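Local coordinates for protein peptidase M3B, oligoendopeptidase F (Enterococcus faecium, PDB 2QR4) that probably cleaves short peptides as a metal-dependent endopeptidase of the M3 family, working on oligopeptides rather than on whole folded proteins, at residues A[17-22]-A[44-49]; A[48-53]-A[78-83]; A[55-60]-A[72-77]; A[84-89]-A[135-140]; A[213-218]-A[494-499]. All blocks are in the same frame, centred on the assembly; numbering follows the deposited sequence.

Interaction 1 (A[17-22]-A[44-49]); sequences EELKQS and LRVYRQ
Glu18 reaches across to Arg45 and Val46, and in doing so joins helix 4-18 and the residues after it to the side of the long helix 33-63. The charged part of the contact is a salt bridge whose fine geometry is doubtful, because Glu18 OE2 is modelled too close to a neighbouring carbon. As modelled, Arg45 NH1 donates to Glu18 OE2 at 2.5 Å, with carboxylate and guanidinium roughly coplanar and the oxygen at the edge of the guanidinium. Both residues also touch a crystal neighbour, which may influence their pose.

Glu18 spans the gap by standing straight: CG is anti to the backbone N (chi1 -163°), and CD continues the extended line. Arg45 answers with a chain that bends twice before its guanidinium.

Van der Waals packing accompanies the charges. The carboxylate carbon Glu18 CD lies 3.5 Å from the methyl Val46 CG2, and the two side chains run alongside one another with opposed directions. The apolar pair is formed by the other branch of the same valine: Val46 CG1 meets Leu19 CD1 at 3.6 Å, with Leu19 lying roughly perpendicular to Val46. One valine is thus a divided surface, with a carboxylate on one methyl and a leucine on the other.

Helix 68-87 completes the packing on Leu19 and Val46. Its Val84 packs against both residues, and Ala87 adds its side chain to Leu19. A separate polar link runs from Ser22, whose OG is hydrogen-bonded to Ala87 O at the end of helix 68-87 and to Trp90 NE1 just beyond it.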
# COMPACT_ATOMS: atom_id res chain seq x y z
N GLU A 17 26.78 13.13 -1.57
CA GLU A 17 28.22 13.06 -1.73
C GLU A 17 28.87 12.66 -0.42
O GLU A 17 29.75 11.81 -0.39
CB GLU A 17 28.78 14.39 -2.25
CG GLU A 17 29.51 15.24 -1.21
CD GLU A 17 31.02 15.09 -1.27
OE1 GLU A 17 31.74 15.93 -0.68
OE2 GLU A 17 31.48 14.13 -1.93
N GLU A 18 28.44 13.27 0.68
CA GLU A 18 29.00 12.96 1.99
C GLU A 18 28.89 11.46 2.22
O GLU A 18 29.75 10.83 2.83
CB GLU A 18 28.25 13.71 3.09
CG GLU A 18 29.01 13.77 4.41
CD GLU A 18 28.21 14.42 5.53
OE1 GLU A 18 27.05 14.82 5.30
OE2 GLU A 18 28.75 14.51 6.66
N LEU A 19 27.80 10.90 1.71
CA LEU A 19 27.46 9.51 1.91
C LEU A 19 28.53 8.55 1.41
O LEU A 19 28.63 7.43 1.88
CB LEU A 19 26.16 9.22 1.19
CG LEU A 19 25.33 8.10 1.75
CD1 LEU A 19 25.06 8.38 3.21
CD2 LEU A 19 24.05 8.02 0.96
N LYS A 20 29.31 9.01 0.43
CA LYS A 20 30.36 8.19 -0.15
C LYS A 20 31.43 7.86 0.88
O LYS A 20 32.11 6.84 0.78
CB LYS A 20 30.97 8.88 -1.38
CG LYS A 20 30.00 8.96 -2.56
CD LYS A 20 30.42 9.99 -3.60
CE LYS A 20 29.39 10.08 -4.73
NZ LYS A 20 29.60 11.26 -5.61
N GLN A 21 31.56 8.72 1.89
CA GLN A 21 32.53 8.51 2.95
C GLN A 21 32.12 7.39 3.91
O GLN A 21 32.88 7.01 4.80
CB GLN A 21 32.78 9.82 3.71
CG GLN A 21 33.47 10.89 2.85
CD GLN A 21 32.91 12.28 3.07
OE1 GLN A 21 32.82 12.76 4.21
NE2 GLN A 21 32.53 12.95 1.98
N SER A 22 30.92 6.86 3.72
CA SER A 22 30.45 5.72 4.51
C SER A 22 31.36 4.52 4.36
O SER A 22 31.68 3.84 5.33
CB SER A 22 29.04 5.32 4.08
OG SER A 22 28.49 4.40 4.99
N LEU A 44 25.72 9.53 12.58
CA LEU A 44 24.72 10.32 13.25
C LEU A 44 24.51 11.63 12.51
O LEU A 44 23.40 12.12 12.39
CB LEU A 44 25.11 10.58 14.72
CG LEU A 44 24.29 9.80 15.77
CD1 LEU A 44 23.59 8.57 15.20
CD2 LEU A 44 25.15 9.44 16.96
N ARG A 45 25.59 12.19 11.99
CA ARG A 45 25.54 13.46 11.33
C ARG A 45 24.78 13.34 10.02
O ARG A 45 23.94 14.18 9.70
CB ARG A 45 26.97 13.95 11.09
CG ARG A 45 27.09 15.20 10.27
CD ARG A 45 28.32 15.11 9.38
NE ARG A 45 29.54 14.76 10.10
CZ ARG A 45 30.58 14.12 9.56
NH1 ARG A 45 30.53 13.74 8.28
NH2 ARG A 45 31.65 13.84 10.30
N VAL A 46 25.07 12.28 9.27
CA VAL A 46 24.42 12.09 7.97
C VAL A 46 22.97 11.71 8.19
O VAL A 46 22.07 12.25 7.53
CB VAL A 46 25.14 11.01 7.13
CG1 VAL A 46 24.32 10.63 5.96
CG2 VAL A 46 26.44 11.55 6.63
N TYR A 47 22.75 10.81 9.14
CA TYR A 47 21.43 10.25 9.36
C TYR A 47 20.47 11.33 9.83
O TYR A 47 19.38 11.48 9.29
CB TYR A 47 21.52 9.08 10.35
CG TYR A 47 20.23 8.33 10.54
CD1 TYR A 47 19.88 7.28 9.70
CD2 TYR A 47 19.37 8.66 11.58
CE1 TYR A 47 18.69 6.57 9.89
CE2 TYR A 47 18.19 7.98 11.77
CZ TYR A 47 17.85 6.94 10.93
OH TYR A 47 16.67 6.27 11.15
N ARG A 48 20.89 12.11 10.82
CA ARG A 48 20.04 13.16 11.34
C ARG A 48 19.75 14.29 10.37
O ARG A 48 18.65 14.84 10.37
CB ARG A 48 20.56 13.67 12.68
CG ARG A 48 20.42 12.60 13.78
CD ARG A 48 20.71 13.14 15.18
NE ARG A 48 20.84 12.07 16.17
CZ ARG A 48 21.22 12.26 17.43
NH1 ARG A 48 21.52 13.49 17.84
NH2 ARG A 48 21.32 11.24 18.28
N GLN A 49 20.72 14.65 9.53
CA GLN A 49 20.46 15.67 8.52
C GLN A 49 19.41 15.21 7.50
O GLN A 49 18.70 16.03 6.92
CB GLN A 49 21.74 16.05 7.79
CG GLN A 49 22.55 17.09 8.53
CD GLN A 49 24.04 17.01 8.22
OE1 GLN A 49 24.45 16.61 7.12
NE2 GLN A 49 24.86 17.39 9.20

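Interaction 2 (A[48-53]-A[78-83]); sequences RQTEVI and SSLFSK
An antiparallel helical hairpin, made by helices 33-63 and 68-87, is packed here through Thr50 and Phe81. The axes of the two short segments approach to 9.4 Å, and their N-to-C directions differ by 158°. The Thr50 and Phe81 backbones lie nearest each other, with their CA atoms 6.0 Å apart.

The threonine divides its two branches between two tasks. OG1 turns back to its own helix, where it is hydrogen-bonded to Val46 O, one turn earlier. CG2, anti to the backbone N, is left to face the partner helix, so a polar residue presents a methyl group to the interface. Thr50 CG2 meets the edge of the ring, near its plane, 3.4 Å from Phe81 CD1, and also lies 3.6 Å from Phe81 CA.

Phe81 holds CG anti to its own backbone N (chi1 -164°), and the ring beyond it reaches helix 33-63. Phe81 CE1 comes within 3.9 Å of Glu51 CA, and Tyr54, a turn further along, stacks on the ring.

Leu80 continues the seam on the side where helix 4-18 adds a third layer: Tyr12 packs on Leu80, and Leu15 on Ile53. Within the hairpin, Leu80 CD1 touches two residues of the facing helix, Thr50 CG2 at 4.1 Å and, more loosely, Ile53 CD1 at 4.4 Å.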
# COMPACT_ATOMS: atom_id res chain seq x y z
N ARG A 48 20.89 12.11 10.82
CA ARG A 48 20.04 13.16 11.34
C ARG A 48 19.75 14.29 10.37
O ARG A 48 18.65 14.84 10.37
CB ARG A 48 20.56 13.67 12.68
CG ARG A 48 20.42 12.60 13.78
CD ARG A 48 20.71 13.14 15.18
NE ARG A 48 20.84 12.07 16.17
CZ ARG A 48 21.22 12.26 17.43
NH1 ARG A 48 21.52 13.49 17.84
NH2 ARG A 48 21.32 11.24 18.28
N GLN A 49 20.72 14.65 9.53
CA GLN A 49 20.46 15.67 8.52
C GLN A 49 19.41 15.21 7.50
O GLN A 49 18.70 16.03 6.92
CB GLN A 49 21.74 16.05 7.79
CG GLN A 49 22.55 17.09 8.53
CD GLN A 49 24.04 17.01 8.22
OE1 GLN A 49 24.45 16.61 7.12
NE2 GLN A 49 24.86 17.39 9.20
N THR A 50 19.34 13.90 7.28
CA THR A 50 18.40 13.34 6.34
C THR A 50 17.02 13.21 6.97
O THR A 50 16.01 13.37 6.29
CB THR A 50 18.89 11.97 5.85
OG1 THR A 50 20.19 12.13 5.25
CG2 THR A 50 17.95 11.40 4.83
N GLU A 51 17.00 12.93 8.26
CA GLU A 51 15.76 12.79 8.99
C GLU A 51 15.01 14.12 8.98
O GLU A 51 13.80 14.17 8.76
CB GLU A 51 16.04 12.32 10.42
CG GLU A 51 14.81 11.89 11.22
CD GLU A 51 15.10 10.71 12.15
OE1 GLU A 51 16.28 10.50 12.51
OE2 GLU A 51 14.15 9.99 12.51
N VAL A 52 15.76 15.20 9.18
CA VAL A 52 15.23 16.56 9.19
C VAL A 52 14.54 16.91 7.88
O VAL A 52 13.40 17.36 7.88
CB VAL A 52 16.36 17.59 9.49
CG1 VAL A 52 15.98 18.98 9.02
CG2 VAL A 52 16.71 17.60 10.98
N ILE A 53 15.23 16.70 6.77
CA ILE A 53 14.65 16.86 5.44
C ILE A 53 13.44 15.96 5.23
O ILE A 53 12.42 16.38 4.71
CB ILE A 53 15.70 16.52 4.38
CG1 ILE A 53 16.90 17.46 4.50
CG2 ILE A 53 15.11 16.57 2.97
CD1 ILE A 53 18.05 17.03 3.62
N SER A 78 11.88 10.76 0.48
CA SER A 78 11.78 9.36 0.90
C SER A 78 12.89 8.51 0.29
O SER A 78 13.51 7.72 0.99
CB SER A 78 10.41 8.75 0.61
OG SER A 78 9.42 9.45 1.33
N SER A 79 13.15 8.69 -1.01
CA SER A 79 14.23 7.95 -1.66
C SER A 79 15.56 8.23 -0.99
O SER A 79 16.32 7.31 -0.73
CB SER A 79 14.34 8.29 -3.15
OG SER A 79 13.14 8.03 -3.81
N LEU A 80 15.84 9.50 -0.71
CA LEU A 80 17.08 9.92 -0.05
C LEU A 80 17.20 9.24 1.30
O LEU A 80 18.25 8.72 1.64
CB LEU A 80 17.08 11.43 0.19
CG LEU A 80 18.35 12.31 0.11
CD1 LEU A 80 18.30 13.32 1.21
CD2 LEU A 80 19.64 11.53 0.16
N PHE A 81 16.11 9.24 2.06
CA PHE A 81 16.10 8.66 3.40
C PHE A 81 16.43 7.17 3.37
O PHE A 81 17.31 6.71 4.10
CB PHE A 81 14.75 8.88 4.08
CG PHE A 81 14.78 8.66 5.56
CD1 PHE A 81 15.75 9.27 6.34
CD2 PHE A 81 13.84 7.86 6.17
CE1 PHE A 81 15.79 9.08 7.72
CE2 PHE A 81 13.86 7.67 7.55
CZ PHE A 81 14.83 8.28 8.32
N SER A 82 15.74 6.42 2.52
CA SER A 82 16.04 4.99 2.37
C SER A 82 17.46 4.77 1.86
O SER A 82 18.14 3.85 2.31
CB SER A 82 15.02 4.26 1.48
OG SER A 82 14.76 4.98 0.29
N LYS A 83 17.92 5.62 0.95
CA LYS A 83 19.26 5.48 0.44
C LYS A 83 20.29 5.66 1.57
O LYS A 83 21.23 4.87 1.70
CB LYS A 83 19.53 6.47 -0.69
CG LYS A 83 20.93 6.30 -1.27
CD LYS A 83 21.15 7.11 -2.54
CE LYS A 83 21.57 8.54 -2.23
NZ LYS A 83 21.82 9.31 -3.47

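Interaction 3 (A[55-60]-A[72-77]); sequences VYAHLK and ALYARA
Tyr74 OH is hydrogen-bonded to Asp151 OD1 on helix 143-160, and His58 ND1 lies 3.0 Å from Tyr74 OH, which places the phenol oxygen where three helices come together. Two of them, 33-63 and 68-87, form an antiparallel helical hairpin, and the contact sits towards its closed end, 11 residues separating the two segments.

The histidine and tyrosine side chains run side by side and point the same way. His58 CG is anti to the backbone N (chi1 -172°). The rings are steeply inclined to each other, with planes at 81° and centroids 4.9 Å apart. Beyond the oxygen, the tyrosine also touches through its ring carbons: Tyr74 CE1 is 3.7 Å from His58 CB.

Small residues at the seam, Ala57 and Ala77, are consistent with the close approach of the helices. The segment axes come within 8.4 Å, and the CA atoms of Ala57 and Tyr74 are only 4.9 Å apart. Helix 4-18 packs on Leu73 through Asp5 and Phe8, while Pro458 of the second subunit packs against Ala72, Ala75 and Arg76. At the centre of the seam, the two nearest apolar neighbours of the methyl group Ala57 CB are at almost equal range, Ala77 CB at 3.7 Å and Leu73 CD1 at 3.8 Å.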
# COMPACT_ATOMS: atom_id res chain seq x y z
N VAL A 55 11.29 14.48 7.58
CA VAL A 55 10.22 14.99 8.43
C VAL A 55 9.59 16.26 7.85
O VAL A 55 8.37 16.40 7.81
CB VAL A 55 10.74 15.25 9.87
CG1 VAL A 55 9.87 16.26 10.60
CG2 VAL A 55 10.84 13.94 10.63
N TYR A 56 10.43 17.17 7.36
CA TYR A 56 9.93 18.41 6.78
C TYR A 56 9.08 18.19 5.54
O TYR A 56 8.01 18.79 5.40
CB TYR A 56 11.09 19.34 6.42
CG TYR A 56 10.63 20.59 5.71
CD1 TYR A 56 9.79 21.50 6.35
CD2 TYR A 56 11.01 20.86 4.39
CE1 TYR A 56 9.36 22.66 5.71
CE2 TYR A 56 10.59 22.02 3.74
CZ TYR A 56 9.76 22.91 4.41
OH TYR A 56 9.33 24.06 3.78
N ALA A 57 9.56 17.35 4.63
CA ALA A 57 8.84 17.10 3.39
C ALA A 57 7.54 16.36 3.67
O ALA A 57 6.53 16.60 3.01
CB ALA A 57 9.71 16.32 2.44
N HIS A 58 7.57 15.47 4.65
CA HIS A 58 6.41 14.69 5.03
C HIS A 58 5.36 15.67 5.55
O HIS A 58 4.19 15.61 5.16
CB HIS A 58 6.80 13.68 6.10
CG HIS A 58 5.73 12.70 6.44
ND1 HIS A 58 5.86 11.35 6.20
CD2 HIS A 58 4.52 12.86 7.03
CE1 HIS A 58 4.77 10.72 6.61
NE2 HIS A 58 3.94 11.61 7.12
N LEU A 59 5.78 16.59 6.41
CA LEU A 59 4.85 17.58 6.95
C LEU A 59 4.16 18.36 5.84
O LEU A 59 2.94 18.45 5.80
CB LEU A 59 5.54 18.53 7.93
CG LEU A 59 5.28 18.20 9.41
CD1 LEU A 59 5.65 16.75 9.73
CD2 LEU A 59 6.01 19.17 10.34
N LYS A 60 4.96 18.92 4.95
CA LYS A 60 4.43 19.68 3.84
C LYS A 60 3.46 18.84 2.99
O LYS A 60 2.42 19.33 2.56
CB LYS A 60 5.57 20.25 3.00
CG LYS A 60 6.04 21.60 3.48
CD LYS A 60 6.47 22.47 2.31
CE LYS A 60 6.56 23.95 2.70
NZ LYS A 60 5.24 24.54 3.06
N ALA A 72 6.02 15.49 -5.03
CA ALA A 72 7.35 15.29 -5.62
C ALA A 72 8.46 15.45 -4.60
O ALA A 72 9.40 14.65 -4.58
CB ALA A 72 7.56 16.27 -6.76
N LEU A 73 8.35 16.48 -3.77
CA LEU A 73 9.36 16.77 -2.75
C LEU A 73 9.43 15.61 -1.77
O LEU A 73 10.51 15.12 -1.44
CB LEU A 73 9.00 18.07 -2.04
CG LEU A 73 10.10 19.06 -1.68
CD1 LEU A 73 10.81 18.65 -0.41
CD2 LEU A 73 11.07 19.21 -2.83
N TYR A 74 8.26 15.15 -1.33
CA TYR A 74 8.16 14.07 -0.36
C TYR A 74 8.72 12.75 -0.92
O TYR A 74 9.43 12.02 -0.23
CB TYR A 74 6.71 13.92 0.12
CG TYR A 74 6.49 12.77 1.08
CD1 TYR A 74 7.30 12.60 2.20
CD2 TYR A 74 5.45 11.86 0.88
CE1 TYR A 74 7.10 11.54 3.08
CE2 TYR A 74 5.25 10.80 1.75
CZ TYR A 74 6.07 10.65 2.84
OH TYR A 74 5.86 9.60 3.71
N ALA A 75 8.41 12.46 -2.17
CA ALA A 75 8.97 11.30 -2.84
C ALA A 75 10.50 11.39 -2.93
O ALA A 75 11.20 10.46 -2.58
CB ALA A 75 8.36 11.16 -4.23
N ARG A 76 11.03 12.53 -3.38
CA ARG A 76 12.49 12.66 -3.45
C ARG A 76 13.12 12.49 -2.07
O ARG A 76 14.17 11.86 -1.93
CB ARG A 76 12.92 13.98 -4.11
CG ARG A 76 12.55 14.07 -5.58
CD ARG A 76 13.15 15.28 -6.29
NE ARG A 76 13.37 15.00 -7.71
CZ ARG A 76 12.59 15.41 -8.72
NH1 ARG A 76 12.90 15.08 -9.97
NH2 ARG A 76 11.50 16.15 -8.49
N ALA A 77 12.46 13.01 -1.04
CA ALA A 77 13.00 12.91 0.32
C ALA A 77 12.91 11.50 0.88
O ALA A 77 13.77 11.09 1.65
CB ALA A 77 12.33 13.92 1.27

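Interaction 4 (A[84-89]-A[135-140]); sequences VSEAVS and QESLLA
Ser137 OG donates to Glu86 OE2 at 2.6 Å, the hydrogen bond that links segments 84-89 and 135-140. This is a helix-helix contact at the C-terminal end of helix 68-87, in the helical N-terminal part of the chain. The carboxylate oxygen receives the bond with its anti lone pair, on the side away from OE1. Glu86 gets there by a bend: CG starts anti to the backbone N, and chi2 (-74°) then folds CD round towards the serine.

Beside this bond the segments touch through small groups. Ala140 CB rests on the backbone, 3.8 Å from Glu86 N, while Ser89 OG lies 3.4 Å from Ser137 CA. Ser89 CB also meets Glu136 CB at 4.0 Å.

Around these contacts, Glu136 sends its carboxylate elsewhere, to a salt bridge with Arg229 and a bond from Leu131 N. Leu138 of the second subunit packs on Gln135 and Leu139.

Val88 is where the backbone departs from helical angles, and the chain then turns Ser89 towards the neighbouring helix. Two donors of a single residue hold the turn and position Ser89, since Glu86 O accepts from Ser89 N at 3.2 Å and from Ser89 OG at 2.6 Å.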
# COMPACT_ATOMS: atom_id res chain seq x y z
N VAL A 84 20.09 6.69 2.38
CA VAL A 84 20.94 6.98 3.53
C VAL A 84 20.85 5.89 4.60
O VAL A 84 21.86 5.41 5.10
CB VAL A 84 20.60 8.36 4.15
CG1 VAL A 84 21.24 8.51 5.52
CG2 VAL A 84 21.06 9.48 3.24
N SER A 85 19.62 5.50 4.95
CA SER A 85 19.40 4.46 5.94
C SER A 85 20.06 3.17 5.51
O SER A 85 20.69 2.49 6.32
CB SER A 85 17.90 4.21 6.13
OG SER A 85 17.28 5.32 6.74
N GLU A 86 19.92 2.84 4.24
CA GLU A 86 20.53 1.64 3.72
C GLU A 86 22.05 1.73 3.80
O GLU A 86 22.72 0.77 4.21
CB GLU A 86 20.07 1.37 2.28
CG GLU A 86 20.46 -0.02 1.76
CD GLU A 86 21.95 -0.14 1.45
OE1 GLU A 86 22.57 0.90 1.11
OE2 GLU A 86 22.50 -1.26 1.54
N ALA A 87 22.60 2.88 3.41
CA ALA A 87 24.05 3.03 3.31
C ALA A 87 24.74 3.00 4.68
O ALA A 87 25.95 2.80 4.78
CB ALA A 87 24.39 4.32 2.57
N VAL A 88 23.95 3.16 5.73
CA VAL A 88 24.44 3.34 7.08
C VAL A 88 23.98 2.17 7.96
O VAL A 88 24.19 2.13 9.18
CB VAL A 88 23.96 4.74 7.58
CG1 VAL A 88 23.00 4.67 8.77
CG2 VAL A 88 25.11 5.68 7.78
N SER A 89 23.37 1.18 7.32
CA SER A 89 22.79 0.03 8.02
C SER A 89 23.82 -0.96 8.56
O SER A 89 23.47 -1.83 9.36
CB SER A 89 21.79 -0.70 7.10
OG SER A 89 22.43 -1.21 5.94
N GLN A 135 20.77 -8.30 6.63
CA GLN A 135 19.35 -8.17 6.92
C GLN A 135 18.94 -6.72 7.12
O GLN A 135 17.94 -6.29 6.58
CB GLN A 135 18.95 -9.00 8.14
CG GLN A 135 19.23 -10.49 8.00
CD GLN A 135 19.24 -11.21 9.34
OE1 GLN A 135 20.05 -10.89 10.22
NE2 GLN A 135 18.34 -12.18 9.51
N GLU A 136 19.72 -5.97 7.90
CA GLU A 136 19.43 -4.55 8.15
C GLU A 136 19.41 -3.78 6.83
O GLU A 136 18.56 -2.90 6.62
CB GLU A 136 20.47 -3.90 9.10
CG GLU A 136 20.41 -4.41 10.53
CD GLU A 136 19.08 -4.08 11.21
OE1 GLU A 136 18.31 -3.27 10.64
OE2 GLU A 136 18.81 -4.63 12.32
N SER A 137 20.34 -4.12 5.94
CA SER A 137 20.35 -3.56 4.60
C SER A 137 19.04 -3.80 3.83
O SER A 137 18.46 -2.86 3.26
CB SER A 137 21.55 -4.07 3.82
OG SER A 137 21.57 -3.52 2.53
N LEU A 138 18.53 -5.03 3.83
CA LEU A 138 17.24 -5.31 3.17
C LEU A 138 16.09 -4.52 3.78
O LEU A 138 15.29 -3.91 3.06
CB LEU A 138 16.90 -6.79 3.25
CG LEU A 138 17.00 -7.63 1.99
CD1 LEU A 138 17.86 -6.97 0.94
CD2 LEU A 138 17.55 -8.97 2.38
N LEU A 139 15.99 -4.56 5.10
CA LEU A 139 14.93 -3.87 5.83
C LEU A 139 14.96 -2.35 5.60
O LEU A 139 13.91 -1.74 5.42
CB LEU A 139 15.03 -4.17 7.32
CG LEU A 139 14.15 -5.27 7.96
CD1 LEU A 139 13.51 -6.16 6.92
CD2 LEU A 139 14.96 -6.09 8.96
N ALA A 140 16.15 -1.75 5.62
CA ALA A 140 16.24 -0.31 5.46
C ALA A 140 15.85 0.05 4.05
O ALA A 140 15.04 0.96 3.83
CB ALA A 140 17.66 0.20 5.76

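Interaction 5 (A[213-218]-A[494-499]); sequences STLGTH and PHFYYN
His218 NE2 donates to Tyr498 O at 2.8 Å in a nearly straight bond, 172° at the hydrogen, with the oxygen lying in the imidazole plane. Because the donor also lies in the carbonyl plane, ring and peptide are well aligned for the bond. A second short polar link joins Thr214 OG1 and Tyr497 OH, a hydrogen bond of 2.8 Å in which either hydroxyl may be the donor. Thr214 OG1 is also bonded to Phe211 O, back along its own helix.

Between these two bonds lies the Tyr497 ring. Leu215 CD1 sits over its centre, 4.0 Å from the centroid, in a CH-pi contact, and Phe153 stacks on the ring as well. Leu215 CD1 also reaches Phe496 CB at 3.8 Å. His218 CG lies 4.1 Å from Tyr497 CD1, which is over one face of the imidazole; the two rings are inclined at 50°.

Outside this core, Met449 of helix 418-454 packs on both Leu215 and Phe496. Ser213 OG is hydrogen-bonded to Thr152 OG1 of the second subunit. The arrangement is a helix-to-loop contact within the mainly helical M3 peptidase fold, tying helix 208-228 to a short 3-10 turn and the loop that leads to helix 503-520.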
# COMPACT_ATOMS: atom_id res chain seq x y z
N SER A 213 -7.65 -2.66 3.45
CA SER A 213 -6.48 -3.06 2.71
C SER A 213 -5.28 -2.20 3.11
O SER A 213 -4.22 -2.74 3.44
CB SER A 213 -6.77 -2.96 1.20
OG SER A 213 -5.62 -3.28 0.43
N THR A 214 -5.43 -0.88 3.10
CA THR A 214 -4.28 0.00 3.45
C THR A 214 -3.87 -0.18 4.91
O THR A 214 -2.68 -0.29 5.21
CB THR A 214 -4.52 1.51 3.15
OG1 THR A 214 -5.77 1.94 3.72
CG2 THR A 214 -4.57 1.76 1.65
N LEU A 215 -4.85 -0.26 5.81
CA LEU A 215 -4.55 -0.37 7.24
C LEU A 215 -4.02 -1.75 7.58
O LEU A 215 -3.02 -1.89 8.27
CB LEU A 215 -5.77 -0.02 8.08
CG LEU A 215 -5.60 -0.09 9.60
CD1 LEU A 215 -4.39 0.76 10.09
CD2 LEU A 215 -6.90 0.31 10.30
N GLY A 216 -4.71 -2.78 7.07
CA GLY A 216 -4.22 -4.15 7.11
C GLY A 216 -2.76 -4.34 6.69
O GLY A 216 -1.99 -5.02 7.37
N THR A 217 -2.38 -3.73 5.57
CA THR A 217 -0.98 -3.80 5.13
C THR A 217 -0.03 -3.18 6.16
O THR A 217 1.03 -3.73 6.48
CB THR A 217 -0.81 -3.10 3.79
OG1 THR A 217 -1.69 -3.70 2.82
CG2 THR A 217 0.62 -3.22 3.32
N HIS A 218 -0.44 -2.04 6.70
CA HIS A 218 0.36 -1.30 7.68
C HIS A 218 0.58 -2.18 8.89
O HIS A 218 1.70 -2.28 9.40
CB HIS A 218 -0.37 -0.02 8.12
CG HIS A 218 0.44 0.86 9.01
ND1 HIS A 218 1.55 1.55 8.56
CD2 HIS A 218 0.31 1.17 10.32
CE1 HIS A 218 2.07 2.25 9.55
NE2 HIS A 218 1.33 2.04 10.63
N PRO A 494 -6.38 8.62 11.47
CA PRO A 494 -4.98 8.67 11.02
C PRO A 494 -4.01 7.97 11.98
O PRO A 494 -2.99 7.42 11.56
CB PRO A 494 -4.66 10.18 10.98
CG PRO A 494 -5.99 10.88 10.96
CD PRO A 494 -6.97 9.96 11.65
N HIS A 495 -4.34 7.98 13.27
CA HIS A 495 -3.42 7.49 14.29
C HIS A 495 -3.18 6.01 14.21
O HIS A 495 -2.18 5.52 14.75
CB HIS A 495 -3.88 7.89 15.68
CG HIS A 495 -3.73 9.35 15.95
ND1 HIS A 495 -4.76 10.25 15.75
CD2 HIS A 495 -2.67 10.08 16.37
CE1 HIS A 495 -4.34 11.47 16.05
NE2 HIS A 495 -3.08 11.39 16.44
N PHE A 496 -4.07 5.29 13.54
CA PHE A 496 -3.90 3.85 13.40
C PHE A 496 -2.77 3.53 12.44
O PHE A 496 -2.34 2.38 12.39
CB PHE A 496 -5.17 3.18 12.92
CG PHE A 496 -6.23 3.08 13.97
CD1 PHE A 496 -5.87 2.94 15.31
CD2 PHE A 496 -7.57 3.10 13.62
CE1 PHE A 496 -6.85 2.82 16.29
CE2 PHE A 496 -8.56 2.99 14.60
CZ PHE A 496 -8.19 2.85 15.93
N TYR A 497 -2.32 4.53 11.68
CA TYR A 497 -1.16 4.41 10.76
C TYR A 497 0.15 4.90 11.41
O TYR A 497 1.16 5.11 10.74
CB TYR A 497 -1.41 5.17 9.44
CG TYR A 497 -2.53 4.59 8.61
CD1 TYR A 497 -2.28 3.60 7.66
CD2 TYR A 497 -3.85 5.02 8.80
CE1 TYR A 497 -3.32 3.06 6.90
CE2 TYR A 497 -4.90 4.48 8.04
CZ TYR A 497 -4.62 3.51 7.09
OH TYR A 497 -5.64 2.96 6.36
N TYR A 498 0.12 5.12 12.71
CA TYR A 498 1.34 5.36 13.45
C TYR A 498 1.76 3.99 13.96
O TYR A 498 1.63 2.99 13.25
CB TYR A 498 1.09 6.34 14.59
CG TYR A 498 0.86 7.76 14.11
CD1 TYR A 498 0.41 8.01 12.82
CD2 TYR A 498 1.08 8.84 14.94
CE1 TYR A 498 0.19 9.30 12.36
CE2 TYR A 498 0.86 10.15 14.50
CZ TYR A 498 0.41 10.36 13.21
OH TYR A 498 0.20 11.64 12.76
N ASN A 499 2.22 3.90 15.20
CA ASN A 499 2.72 2.63 15.71
C ASN A 499 2.55 2.57 17.24
O ASN A 499 3.49 2.79 18.00
CB ASN A 499 4.20 2.47 15.32
CG ASN A 499 4.71 1.05 15.52
OD1 ASN A 499 3.93 0.12 15.76
ND2 ASN A 499 6.02 0.87 15.42

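How the interactions relate
Interactions 1 to 4 lie on the same side of the chain's centre. Helix 33-63 carries part of interactions 1, 2 and 3, and helix 68-87 part of 2, 3 and 4. Interactions 2 and 3, with centres about 9 Å apart, are successive levels of one hairpin; interaction 3 is the inner one along the chain. Interactions 1 and 4, about 13 Å apart, attach helices 4-18 and 133-141 near the hairpin's other end and touch each other. Interaction 5, following in sequence, stands apart, its centre 19 to 30 Å from the others, in the peptidase family region. Interactions 2 to 5 all have residues that touch the second subunit, so both regions contribute to the dimer.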